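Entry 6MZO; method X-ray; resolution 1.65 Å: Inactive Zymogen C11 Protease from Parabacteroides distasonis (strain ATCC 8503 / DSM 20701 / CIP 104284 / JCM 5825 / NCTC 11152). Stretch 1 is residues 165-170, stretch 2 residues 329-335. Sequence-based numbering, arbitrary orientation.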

ATOM      1  N   MET A 165       1.546   3.856   1.882  1.00 21.36           N
ATOM      2  CA  MET A 165       2.344   2.793   1.297  1.00 19.44           C
ATOM      3  C   MET A 165       2.871   3.116  -0.041  1.00 22.03           C
ATOM      4  O   MET A 165       3.774   2.455  -0.537  1.00 22.19           O
ATOM      5  N   SER A 166       2.282   4.106  -0.728  1.00 19.52           N
ATOM      6  CA  SER A 166       2.876   4.544  -2.007  1.00 19.50           C
ATOM      7  C   SER A 166       4.034   5.454  -1.719  1.00 21.00           C
ATOM      8  O   SER A 166       3.881   6.704  -1.707  1.00 19.77           O
ATOM      9  N   CYS A 167       5.191   4.880  -1.503  1.00 21.56           N
ATOM     10  CA  CYS A 167       6.431   5.617  -1.364  1.00 22.66           C
ATOM     11  C   CYS A 167       7.511   4.836  -2.044  1.00 22.80           C
ATOM     12  O   CYS A 167       7.336   3.655  -2.307  1.00 24.22           O
ATOM     13  N   ALA A 168       8.574   5.504  -2.396  1.00 20.74           N
ATOM     14  CA  ALA A 168       9.622   4.856  -3.146  1.00 22.46           C
ATOM     15  C   ALA A 168      10.118   3.666  -2.407  1.00 22.49           C
ATOM     16  O   ALA A 168      10.466   2.628  -3.013  1.00 22.66           O
ATOM     17  N   GLU A 169      10.268   3.816  -1.093  1.00 20.54           N
ATOM     18  CA  GLU A 169      10.886   2.761  -0.332  1.00 21.36           C
ATOM     19  C   GLU A 169      10.114   1.450  -0.372  1.00 24.53           C
ATOM     20  O   GLU A 169      10.730   0.359  -0.451  1.00 24.99           O
ATOM     21  N   VAL A 170       8.805   1.575  -0.280  1.00 21.54           N
ATOM     22  CA  VAL A 170       7.922   0.386  -0.400  1.00 22.32           C
ATOM     23  C   VAL A 170       7.862  -0.130  -1.814  1.00 23.07           C
ATOM     24  O   VAL A 170       7.935  -1.379  -2.090  1.00 23.95           O
ATOM     25  N   SER A 329       3.362  13.943  -6.724  1.00 23.70           N
ATOM     26  CA  SER A 329       4.093  13.062  -7.671  1.00 24.19           C
ATOM     27  C   SER A 329       3.585  11.599  -7.646  1.00 22.72           C
ATOM     28  O   SER A 329       3.937  10.776  -8.505  1.00 25.71           O
ATOM     29  N   GLY A 330       2.702  11.302  -6.684  1.00 22.55           N
ATOM     30  CA  GLY A 330       2.146   9.940  -6.523  1.00 22.26           C
ATOM     31  C   GLY A 330       3.024   9.083  -5.621  1.00 22.71           C
ATOM     32  O   GLY A 330       2.653   7.987  -5.296  1.00 22.63           O
ATOM     33  N   LEU A 331       4.194   9.611  -5.181  1.00 20.37           N
ATOM     34  CA  LEU A 331       5.038   8.842  -4.242  1.00 18.16           C
ATOM     35  C   LEU A 331       5.463   9.768  -3.096  1.00 18.56           C
ATOM     36  O   LEU A 331       5.813  10.896  -3.322  1.00 22.00           O
ATOM     37  N   SER A 332       5.400   9.218  -1.882  1.00 17.52           N
ATOM     38  CA  SER A 332       6.010   9.874  -0.724  1.00 19.39           C
ATOM     39  C   SER A 332       7.453   9.369  -0.612  1.00 21.18           C
ATOM     40  O   SER A 332       7.836   8.319  -1.225  1.00 22.30           O
ATOM     41  N   ILE A 333       8.232  10.047   0.254  1.00 21.10           N
ATOM     42  CA  ILE A 333       9.612   9.709   0.477  1.00 19.30           C
ATOM     43  C   ILE A 333       9.956  10.115   1.914  1.00 19.37           C
ATOM     44  O   ILE A 333       9.438  11.150   2.430  1.00 21.82           O
ATOM     45  N   TYR A 334      10.813   9.324   2.574  1.00 19.48           N
ATOM     46  CA  TYR A 334      11.405   9.797   3.853  1.00 21.54           C
ATOM     47  C   TYR A 334      12.374  10.941   3.584  1.00 21.10           C
ATOM     48  O   TYR A 334      13.200  10.854   2.665  1.00 24.60           O
ATOM     49  N   VAL A 335      12.346  11.980   4.446  1.00 21.76           N
ATOM     50  CA  VAL A 335      13.316  13.072   4.308  1.00 20.89           C
ATOM     51  C   VAL A 335      14.183  13.054   5.589  1.00 24.43           C
ATOM     52  O   VAL A 335      13.700  13.428   6.648  1.00 24.52           O
TER

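This is a small, buried contact in which a single backbone bridge sets the register and side chains approaching from the flanks, one of them a carboxylate, extend it. Cys-167 and Ser-332 sit opposite each other with CA atoms 4.3 Å apart. Ser-332 N donates to Ser-166 O at 2.9 Å and nearly straight, while Ala-168 N donates to Ser-332 O at 3.1 Å, so Ser-332 is held through both its amide and its carbonyl.

No side chain of the touching residues starts straight toward the partner; their CA-to-CB bonds run sideways, and the ends of Leu-331, Ile-333 and Glu-169 come nearer through their rotamers. Leu-331, chi1 m and chi2 t, brings CD2 to 3.6 Å from Cys-167 N, covering the backbone beside the bridge. Ile-333, chi1 t and chi2 p, swings CD1 to 3.5 Å from Ala-168 CB, an apolar pair in which the CB of alanine meets the terminal methyl of isoleucine.

Glu-169 makes the only side-chain hydrogen bond across the contact. With chi1 m and chi2 p, its OE2 accepts from Tyr-334 N at 2.9 Å, continuing the recognition of strand amides beyond the bridge. The same OE2 lies 3.3 Å from Ile-333 CD1, and OE1 is buried with no partner in the model. Tyr-334, chi1 t, sends its ring away, although its CB remains 3.5 Å from Glu-169 OE2.

Cys-167 serves two roles. Its CB lies 3.0 Å from Ser-332 O, a position set by the backbone, and with chi1 p its SG accepts from Val-170 N at 3.4 Å, capping the helix that starts just after the bridge. Ser-166, chi1 m, rests its CB 3.7 Å from Gly-330 O, while its OG bonds elsewhere in the structure. Gly-330 answers a backbone demand: at its positive phi, a CB would jam against the preceding carbonyl.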

ATOM      1  CB  MET A 165       1.533   1.441   1.231  1.00 19.54           C
ATOM      2  CG  MET A 165       1.189   0.925   2.620  1.00 19.85           C
ATOM      3  SD  MET A 165       2.589   0.564   3.716  1.00 24.24           S
ATOM      4  CE  MET A 165       3.113  -1.039   3.003  1.00 24.41           C
ATOM      5  CB  SER A 166       1.855   5.332  -2.876  1.00 20.25           C
ATOM      6  OG  SER A 166       0.913   4.403  -3.410  1.00 22.01           O
ATOM      7  CB  CYS A 167       6.808   5.824   0.082  1.00 25.46           C
ATOM      8  SG  CYS A 167       7.019   4.237   0.984  1.00 28.15           S
ATOM      9  CB  ALA A 168      10.757   5.793  -3.422  1.00 23.58           C
ATOM     10  CB  GLU A 169      11.036   3.171   1.127  1.00 21.97           C
ATOM     11  CG  GLU A 169      11.953   4.414   1.391  1.00 22.60           C
ATOM     12  CD  GLU A 169      11.194   5.758   1.277  1.00 22.24           C
ATOM     13  OE1 GLU A 169      10.086   5.806   0.746  1.00 23.24           O
ATOM     14  OE2 GLU A 169      11.801   6.739   1.728  1.00 23.10           O
ATOM     15  CB  VAL A 170       6.476   0.733   0.142  1.00 22.14           C
ATOM     16  CG1 VAL A 170       5.430  -0.330  -0.307  1.00 22.62           C
ATOM     17  CG2 VAL A 170       6.531   0.970   1.640  1.00 26.32           C
ATOM     18  CB  SER A 329       5.612  13.141  -7.353  1.00 25.69           C
ATOM     19  OG  SER A 329       5.865  12.490  -6.108  1.00 26.59           O
ATOM     20  CB  LEU A 331       6.317   8.276  -4.883  1.00 20.05           C
ATOM     21  CG  LEU A 331       6.040   7.050  -5.811  1.00 20.31           C
ATOM     22  CD1 LEU A 331       7.368   6.696  -6.501  1.00 20.85           C
ATOM     23  CD2 LEU A 331       5.583   5.922  -4.977  1.00 18.65           C
ATOM     24  CB  SER A 332       5.230   9.522   0.553  1.00 26.13           C
ATOM     25  OG  SER A 332       3.916  10.087   0.455  1.00 28.91           O
ATOM     26  CB  ILE A 333      10.548  10.374  -0.521  1.00 21.90           C
ATOM     27  CG1 ILE A 333      11.894   9.703  -0.560  1.00 22.36           C
ATOM     28  CG2 ILE A 333      10.738  11.924  -0.214  1.00 19.71           C
ATOM     29  CD1 ILE A 333      11.867   8.239  -1.233  1.00 21.73           C
ATOM     30  CB  TYR A 334      12.165   8.651   4.594  1.00 21.72           C
ATOM     31  CG  TYR A 334      12.777   9.117   5.922  1.00 24.10           C
ATOM     32  CD1 TYR A 334      11.946   9.615   6.932  1.00 24.80           C
ATOM     33  CD2 TYR A 334      14.175   9.060   6.151  1.00 23.17           C
ATOM     34  CE1 TYR A 334      12.489  10.107   8.119  1.00 26.84           C
ATOM     35  CE2 TYR A 334      14.709   9.507   7.374  1.00 25.65           C
ATOM     36  CZ  TYR A 334      13.851  10.023   8.330  1.00 28.37           C
ATOM     37  OH  TYR A 334      14.356  10.448   9.535  1.00 29.19           O
ATOM     38  CB  VAL A 335      12.599  14.423   4.168  1.00 21.30           C
ATOM     39  CG1 VAL A 335      13.635  15.577   4.241  1.00 24.72           C
ATOM     40  CG2 VAL A 335      11.810  14.438   2.804  1.00 21.45           C
TER